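Local atomic coordinates of Lmo0305 protein (Listeria monocytogenes, PDB entry 3PJ0), a protein that is of unknown function but belongs to the beta-eliminating lyase family, whose members share the pyridoxal-phosphate-dependent aminotransferase fold, and carries a lysine-linked pyridoxal phosphate cofactor. Residues L117-A122 with D129-L134; N123-I128 with Q153-E158. All coordinates share one frame; numbering follows the deposited sequence.

Interaction 1: residues L117-A122 with D129-L134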
ATOM      1  N   LEU A 117     -17.084 -19.035   9.313  1.00 13.32           N
ATOM      2  CA  LEU A 117     -18.281 -19.498   9.986  1.00 14.09           C
ATOM      3  C   LEU A 117     -18.673 -18.311  10.839  1.00 14.33           C
ATOM      4  O   LEU A 117     -17.834 -17.767  11.593  1.00 13.86           O
ATOM      5  CB  LEU A 117     -17.985 -20.751  10.820  1.00 14.71           C
ATOM      6  CG  LEU A 117     -17.319 -21.916  10.058  1.00 16.97           C
ATOM      7  CD1 LEU A 117     -16.943 -23.085  10.992  1.00 18.49           C
ATOM      8  CD2 LEU A 117     -18.182 -22.402   8.904  1.00 19.32           C
ATOM      9  N   LEU A 118     -19.921 -17.875  10.710  1.00 13.44           N
ATOM     10  CA  LEU A 118     -20.351 -16.653  11.391  1.00 13.39           C
ATOM     11  C   LEU A 118     -20.882 -16.950  12.793  1.00 13.37           C
ATOM     12  O   LEU A 118     -21.663 -17.870  13.004  1.00 14.62           O
ATOM     13  CB  LEU A 118     -21.365 -15.905  10.532  1.00 13.27           C
ATOM     14  CG  LEU A 118     -20.927 -15.671   9.086  1.00 13.48           C
ATOM     15  CD1 LEU A 118     -21.973 -14.859   8.316  1.00 15.02           C
ATOM     16  CD2 LEU A 118     -19.572 -14.973   9.027  1.00 13.41           C
ATOM     17  N   LEU A 119     -20.433 -16.167  13.764  1.00 12.63           N
ATOM     18  CA  LEU A 119     -20.763 -16.427  15.154  1.00 12.34           C
ATOM     19  C   LEU A 119     -21.910 -15.567  15.645  1.00 13.79           C
ATOM     20  O   LEU A 119     -21.815 -14.334  15.644  1.00 13.44           O
ATOM     21  CB  LEU A 119     -19.532 -16.177  16.033  1.00 11.76           C
ATOM     22  CG  LEU A 119     -18.329 -17.086  15.871  1.00 10.29           C
ATOM     23  CD1 LEU A 119     -17.064 -16.492  16.541  1.00 10.67           C
ATOM     24  CD2 LEU A 119     -18.680 -18.499  16.402  1.00 10.51           C
ATOM     25  N   GLY A 120     -22.957 -16.229  16.129  1.00 15.00           N
ATOM     26  CA  GLY A 120     -24.126 -15.542  16.697  1.00 16.75           C
ATOM     27  C   GLY A 120     -25.000 -14.890  15.644  1.00 17.25           C
ATOM     28  O   GLY A 120     -25.287 -15.500  14.623  1.00 18.51           O
ATOM     29  N   THR A 121     -25.413 -13.649  15.899  1.00 17.94           N
ATOM     30  CA  THR A 121     -26.286 -12.922  14.998  1.00 18.07           C
ATOM     31  C   THR A 121     -25.683 -11.539  14.748  1.00 17.55           C
ATOM     32  O   THR A 121     -24.893 -11.056  15.538  1.00 15.76           O
ATOM     33  CB  THR A 121     -27.714 -12.837  15.580  1.00 19.45           C
ATOM     34  OG1 THR A 121     -27.691 -12.117  16.800  1.00 19.86           O
ATOM     35  CG2 THR A 121     -28.267 -14.236  15.849  1.00 20.19           C
ATOM     36  N   ALA A 122     -26.057 -10.920  13.629  1.00 17.57           N
ATOM     37  CA  ALA A 122     -25.501  -9.637  13.213  1.00 16.93           C
ATOM     38  C   ALA A 122     -25.765  -8.495  14.193  1.00 18.27           C
ATOM     39  O   ALA A 122     -24.981  -7.530  14.264  1.00 16.80           O
ATOM     40  CB  ALA A 122     -26.043  -9.261  11.789  1.00 17.84           C
ATOM     41  N   ASP A 129     -20.560 -19.157  23.908  1.00 14.47           N
ATOM     42  CA  ASP A 129     -21.580 -20.144  23.547  0.50 15.28           C
ATOM     43  C   ASP A 129     -21.655 -20.334  22.019  1.00 15.43           C
ATOM     44  O   ASP A 129     -21.890 -21.440  21.524  1.00 15.88           O
ATOM     45  CB  ASP A 129     -22.974 -19.741  24.073  0.50 15.61           C
ATOM     46  CG  ASP A 129     -23.022 -19.545  25.598  0.50 16.61           C
ATOM     47  OD1 ASP A 129     -23.738 -20.333  26.254  0.50 19.18           O
ATOM     48  OD2 ASP A 129     -22.360 -18.622  26.146  0.50 13.23           O
ATOM     49  N   ASP A 130     -21.462 -19.258  21.270  1.00 15.46           N
ATOM     50  CA  ASP A 130     -21.483 -19.340  19.800  1.00 15.71           C
ATOM     51  C   ASP A 130     -20.307 -20.154  19.295  1.00 15.68           C
ATOM     52  O   ASP A 130     -20.450 -20.953  18.358  1.00 15.21           O
ATOM     53  CB  ASP A 130     -21.424 -17.954  19.172  1.00 14.72           C
ATOM     54  CG  ASP A 130     -22.647 -17.128  19.489  1.00 16.23           C
ATOM     55  OD1 ASP A 130     -23.770 -17.678  19.482  1.00 14.96           O
ATOM     56  OD2 ASP A 130     -22.470 -15.923  19.759  1.00 16.82           O
ATOM     57  N   ILE A 131     -19.138 -19.937  19.905  1.00 15.36           N
ATOM     58  CA  ILE A 131     -17.929 -20.661  19.562  1.00 16.08           C
ATOM     59  C   ILE A 131     -18.093 -22.161  19.877  1.00 16.94           C
ATOM     60  O   ILE A 131     -17.741 -23.025  19.055  1.00 16.41           O
ATOM     61  CB  ILE A 131     -16.692 -20.089  20.293  1.00 16.48           C
ATOM     62  CG1 ILE A 131     -16.428 -18.644  19.873  1.00 16.65           C
ATOM     63  CG2 ILE A 131     -15.481 -20.928  19.974  1.00 16.95           C
ATOM     64  CD1 ILE A 131     -15.426 -17.910  20.796  1.00 16.88           C
ATOM     65  N   LYS A 132     -18.625 -22.452  21.061  1.00 18.32           N
ATOM     66  CA  LYS A 132     -18.904 -23.829  21.504  1.00 18.95           C
ATOM     67  C   LYS A 132     -19.914 -24.530  20.605  1.00 19.36           C
ATOM     68  O   LYS A 132     -19.857 -25.749  20.479  1.00 20.84           O
ATOM     69  CB  LYS A 132     -19.392 -23.849  22.972  1.00 19.75           C
ATOM     70  CG  LYS A 132     -18.291 -23.597  23.997  1.00 19.41           C
ATOM     71  CD  LYS A 132     -18.816 -23.666  25.460  1.00 23.62           C
ATOM     72  CE  LYS A 132     -17.684 -23.521  26.488  1.00 24.04           C
ATOM     73  NZ  LYS A 132     -18.193 -23.675  27.890  1.00 25.76           N
ATOM     74  N   SER A 133     -20.799 -23.772  19.963  1.00 19.96           N
ATOM     75  CA  SER A 133     -21.826 -24.307  19.062  1.00 21.33           C
ATOM     76  C   SER A 133     -21.366 -24.497  17.610  1.00 21.39           C
ATOM     77  O   SER A 133     -22.168 -24.912  16.770  1.00 20.77           O
ATOM     78  CB  SER A 133     -23.051 -23.377  19.052  1.00 22.26           C
ATOM     79  OG  SER A 133     -23.593 -23.226  20.349  1.00 25.70           O
ATOM     80  N   LEU A 134     -20.114 -24.160  17.295  1.00 20.78           N
ATOM     81  CA  LEU A 134     -19.602 -24.369  15.926  1.00 20.71           C
ATOM     82  C   LEU A 134     -19.751 -25.830  15.543  1.00 21.76           C
ATOM     83  O   LEU A 134     -19.448 -26.722  16.337  1.00 22.78           O
ATOM     84  CB  LEU A 134     -18.133 -23.932  15.795  1.00 19.90           C
ATOM     85  CG  LEU A 134     -17.844 -22.420  15.765  1.00 18.60           C
ATOM     86  CD1 LEU A 134     -16.373 -22.159  15.978  1.00 16.63           C
ATOM     87  CD2 LEU A 134     -18.291 -21.795  14.446  1.00 19.04           C
TER
HETATM   88  O   HOH W   1     -23.595 -19.108  16.593  1.00 32.80           O
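L119 and L134 meet inside a beta-alpha-beta crossover of the large aminotransferase-fold domain, where the chain leaves edge strand 115-118, forms the short helix 128-132 and turns back toward strand 140-144, passing its neighbour 91-94. The apolar part gathers three leucines and I131. L119 CD2 pushes against the helix backbone, 3.6 Å from D130 O, and the same methyl, L119 CD2, lies 3.9 Å from L134 CD2. The other branch, L119 CD1, rests on I131 CG1 at 4.0 Å. The same methyl of L134 reaches back to the strand, with L134 CD2 3.8 Å from L117 CB; L134 CG sits beside its own backbone N (chi1 -74°), which sends the branch across to the strand residues. A93 of strand 91-94 is touched by both L119 and L134, while I163 and Y166 of helix 157-170 back I131.

The polar part involves D130, whose carboxylate presents a face to G120: CG, OD1 and OD2 are each 3.5 Å from G120 CA. No direct hydrogen bond joins the two segments. D130 OD2 instead accepts from T127 N at the helix start, and a water spans the gap, accepting from G120 N at 3.0 Å and donating to D130 OD1 at 3.2 Å.

Interaction 2: residues N123-I128 with Q153-E158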
ATOM      1  N   ASN A 123     -26.836  -8.609  14.972  1.00 18.27           N
ATOM      2  CA  ASN A 123     -27.226  -7.529  15.882  1.00 19.58           C
ATOM      3  C   ASN A 123     -26.667  -7.539  17.305  1.00 18.77           C
ATOM      4  O   ASN A 123     -27.058  -6.684  18.114  1.00 18.24           O
ATOM      5  CB  ASN A 123     -28.778  -7.405  15.937  1.00 21.21           C
ATOM      6  CG  ASN A 123     -29.496  -8.618  16.615  1.00 25.49           C
ATOM      7  OD1 ASN A 123     -28.957  -9.723  16.740  1.00 31.92           O
ATOM      8  ND2 ASN A 123     -30.744  -8.396  17.018  1.00 29.98           N
ATOM      9  N   GLN A 124     -25.785  -8.477  17.639  1.00 18.10           N
ATOM     10  CA  GLN A 124     -25.280  -8.537  19.025  1.00 17.50           C
ATOM     11  C   GLN A 124     -23.905  -9.108  19.124  1.00 15.78           C
ATOM     12  O   GLN A 124     -23.367  -9.651  18.151  1.00 13.62           O
ATOM     13  CB  GLN A 124     -26.245  -9.313  19.945  1.00 19.26           C
ATOM     14  CG  GLN A 124     -26.593 -10.703  19.498  1.00 22.94           C
ATOM     15  CD  GLN A 124     -27.774 -11.307  20.288  1.00 27.54           C
ATOM     16  OE1 GLN A 124     -27.658 -11.599  21.484  1.00 33.70           O
ATOM     17  NE2 GLN A 124     -28.890 -11.527  19.609  1.00 30.40           N
ATOM     18  N   LEU A 125     -23.321  -8.936  20.300  1.00 13.22           N
ATOM     19  CA  LEU A 125     -21.999  -9.478  20.552  1.00 13.65           C
ATOM     20  C   LEU A 125     -21.992 -10.993  20.448  1.00 13.25           C
ATOM     21  O   LEU A 125     -22.936 -11.688  20.869  1.00 13.85           O
ATOM     22  CB  LEU A 125     -21.499  -9.087  21.956  1.00 12.44           C
ATOM     23  CG  LEU A 125     -21.027  -7.667  22.171  1.00 14.36           C
ATOM     24  CD1 LEU A 125     -20.922  -7.343  23.662  1.00 14.93           C
ATOM     25  CD2 LEU A 125     -19.653  -7.440  21.451  1.00 11.04           C
ATOM     26  N   LEU A 126     -20.932 -11.510  19.862  1.00 12.72           N
ATOM     27  CA  LEU A 126     -20.735 -12.952  19.822  1.00 12.55           C
ATOM     28  C   LEU A 126     -20.404 -13.385  21.249  1.00 12.36           C
ATOM     29  O   LEU A 126     -19.907 -12.584  22.053  1.00 12.40           O
ATOM     30  CB  LEU A 126     -19.594 -13.315  18.875  1.00 12.20           C
ATOM     31  CG  LEU A 126     -18.138 -13.001  19.233  1.00 11.36           C
ATOM     32  CD1 LEU A 126     -17.475 -14.024  20.233  1.00 13.02           C
ATOM     33  CD2 LEU A 126     -17.279 -12.951  17.958  1.00 11.40           C
ATOM     34  N   THR A 127     -20.689 -14.634  21.575  1.00 12.50           N
ATOM     35  CA  THR A 127     -20.324 -15.162  22.897  1.00 12.71           C
ATOM     36  C   THR A 127     -19.566 -16.474  22.801  1.00 11.50           C
ATOM     37  O   THR A 127     -19.517 -17.123  21.741  1.00 11.34           O
ATOM     38  CB  THR A 127     -21.565 -15.449  23.741  1.00 13.01           C
ATOM     39  OG1 THR A 127     -22.248 -16.558  23.160  1.00 15.31           O
ATOM     40  CG2 THR A 127     -22.477 -14.203  23.838  1.00 13.20           C
ATOM     41  N   ILE A 128     -18.961 -16.869  23.919  1.00 12.36           N
ATOM     42  CA  ILE A 128     -18.293 -18.171  23.998  1.00 14.22           C
ATOM     43  C   ILE A 128     -19.258 -19.305  23.606  1.00 14.02           C
ATOM     44  O   ILE A 128     -18.828 -20.298  23.031  1.00 14.68           O
ATOM     45  CB  ILE A 128     -17.664 -18.420  25.392  1.00 14.97           C
ATOM     46  CG1 ILE A 128     -16.644 -19.577  25.324  1.00 16.86           C
ATOM     47  CG2 ILE A 128     -18.758 -18.681  26.437  1.00 16.24           C
ATOM     48  CD1 ILE A 128     -15.797 -19.757  26.587  1.00 16.91           C
ATOM     49  N   GLN A 153     -19.455  -2.127  20.715  1.00 10.33           N
ATOM     50  CA  GLN A 153     -19.749  -2.896  21.936  1.00 10.05           C
ATOM     51  C   GLN A 153     -18.579  -3.816  22.347  1.00 10.61           C
ATOM     52  O   GLN A 153     -17.798  -4.286  21.488  1.00  8.16           O
ATOM     53  CB  GLN A 153     -21.020  -3.725  21.732  1.00 10.12           C
ATOM     54  CG  GLN A 153     -22.322  -2.936  21.479  1.00 11.61           C
ATOM     55  CD  GLN A 153     -23.552  -3.831  21.430  1.00 11.91           C
ATOM     56  OE1 GLN A 153     -23.718  -4.751  22.266  1.00 14.33           O
ATOM     57  NE2 GLN A 153     -24.450  -3.542  20.498  1.00 12.10           N
ATOM     58  N   LEU A 154     -18.495  -4.091  23.663  1.00 10.13           N
ATOM     59  CA  LEU A 154     -17.449  -4.931  24.223  1.00  9.93           C
ATOM     60  C   LEU A 154     -17.983  -5.961  25.186  1.00 10.37           C
ATOM     61  O   LEU A 154     -18.876  -5.674  25.968  1.00 10.97           O
ATOM     62  CB  LEU A 154     -16.461  -4.059  25.046  1.00  9.51           C
ATOM     63  CG  LEU A 154     -15.530  -3.126  24.277  1.00  9.92           C
ATOM     64  CD1 LEU A 154     -14.797  -2.157  25.212  1.00  8.10           C
ATOM     65  CD2 LEU A 154     -14.518  -3.976  23.474  1.00 10.16           C
ATOM     66  N   PRO A 155     -17.412  -7.178  25.161  1.00 11.31           N
ATOM     67  CA  PRO A 155     -17.718  -8.104  26.224  1.00 11.92           C
ATOM     68  C   PRO A 155     -16.978  -7.683  27.506  1.00 12.86           C
ATOM     69  O   PRO A 155     -15.942  -6.987  27.460  1.00 12.45           O
ATOM     70  CB  PRO A 155     -17.137  -9.416  25.712  1.00 11.38           C
ATOM     71  CG  PRO A 155     -15.961  -8.997  24.896  1.00 11.46           C
ATOM     72  CD  PRO A 155     -16.454  -7.738  24.198  1.00 10.29           C
ATOM     73  N   ALA A 156     -17.503  -8.093  28.648  1.00 13.52           N
ATOM     74  CA  ALA A 156     -16.760  -7.915  29.891  1.00 13.70           C
ATOM     75  C   ALA A 156     -15.356  -8.526  29.688  1.00 13.82           C
ATOM     76  O   ALA A 156     -15.197  -9.515  28.958  1.00 13.39           O
ATOM     77  CB  ALA A 156     -17.482  -8.620  31.019  1.00 14.82           C
ATOM     78  N   PHE A 157     -14.343  -7.946  30.332  1.00 14.03           N
ATOM     79  CA  PHE A 157     -12.987  -8.463  30.163  1.00 14.09           C
ATOM     80  C   PHE A 157     -12.892  -9.939  30.577  1.00 14.64           C
ATOM     81  O   PHE A 157     -12.278 -10.737  29.889  1.00 14.46           O
ATOM     82  CB  PHE A 157     -11.935  -7.606  30.893  1.00 14.52           C
ATOM     83  CG  PHE A 157     -10.520  -7.907  30.442  1.00 13.59           C
ATOM     84  CD1 PHE A 157     -10.034  -7.370  29.260  1.00 13.93           C
ATOM     85  CD2 PHE A 157      -9.706  -8.771  31.167  1.00 15.88           C
ATOM     86  CE1 PHE A 157      -8.742  -7.666  28.820  1.00 14.16           C
ATOM     87  CE2 PHE A 157      -8.407  -9.069  30.726  1.00 15.26           C
ATOM     88  CZ  PHE A 157      -7.941  -8.528  29.554  1.00 15.44           C
ATOM     89  N   GLU A 158     -13.561 -10.308  31.662  1.00 15.20           N
ATOM     90  CA  GLU A 158     -13.541 -11.699  32.141  1.00 15.74           C
ATOM     91  C   GLU A 158     -14.063 -12.685  31.096  1.00 15.47           C
ATOM     92  O   GLU A 158     -13.671 -13.850  31.072  1.00 15.30           O
ATOM     93  CB  GLU A 158     -14.317 -11.845  33.450  1.00 16.76           C
ATOM     94  CG  GLU A 158     -13.694 -11.085  34.623  1.00 18.28           C
ATOM     95  CD  GLU A 158     -13.919  -9.577  34.563  1.00 20.61           C
ATOM     96  OE1 GLU A 158     -14.756  -9.124  33.751  1.00 22.73           O
ATOM     97  OE2 GLU A 158     -13.245  -8.850  35.309  1.00 21.29           O
TER
HETATM   98  O   HOH W   2     -26.782  -5.244  20.423  1.00 23.55           O
HETATM   99  O   HOH W   3     -24.765  -7.241  22.298  1.00 14.35           O
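This is a surface contact between two loops, apolar in its middle and bridged by water at one end. The first, 123-128, lies in the connection after strand 115-118 and leads into helix 128-132; the second, 153-158, runs into helix 157-170. From 123-128, L125 makes the direct contact. Its methyls lie against successive peptides of 153-158: L125 CD1 is 3.5 Å from L154 O and L125 CD2 3.7 Å from Q153 O. L125 CD2 also reaches the proline ring, 4.2 Å from P155 CD, and L125 CG meets Q153 CB at 4.0 Å as the two side chains pass at a slant.

Both loops belong to the large domain of the aminotransferase fold, and each ends in a helix start, with T127 and A156 at the N-cap positions. L154, whose side chain sets off away from 123-128, packs on F187 and Y188, and P155 O accepts from Y188 OH.

The Q153 side chain, stretched out beyond CG (chi2 -174°), carries its amide over to the backbone of the first loop. One water donates to Q153 OE1 at 2.7 Å and accepts from L125 N at 3.0 Å. Another accepts from Q153 NE2 at 2.9 Å and donates to N123 O at 2.7 Å. Q153 NE2 also gives a hydrogen bond to I150 O.

Overall arrangement
Interactions 1 and 2 are neighbours beside edge strand 115-118 of the large domain, their centres 12 Å apart. Their segments alternate along the chain: 123-128 closes the gap between the two halves of interaction 1 and sets L125 against 153-158. The direct join is apolar, L119 CD1 to L126 CD2 at 3.8 Å, while T121 OG1 and N123 OD1 share a hydrogen bond. I163 of helix 157-170 touches I131, L126 and I128, so one helix packs on segments of both interactions. Interaction 1 lies about 22 Å and interaction 2 about 16 Å, centre to centre, from the middle of the chain. Strand 201-205, which precedes the cofactor-bearing K208, is separated from edge strand 115-118 by three strands.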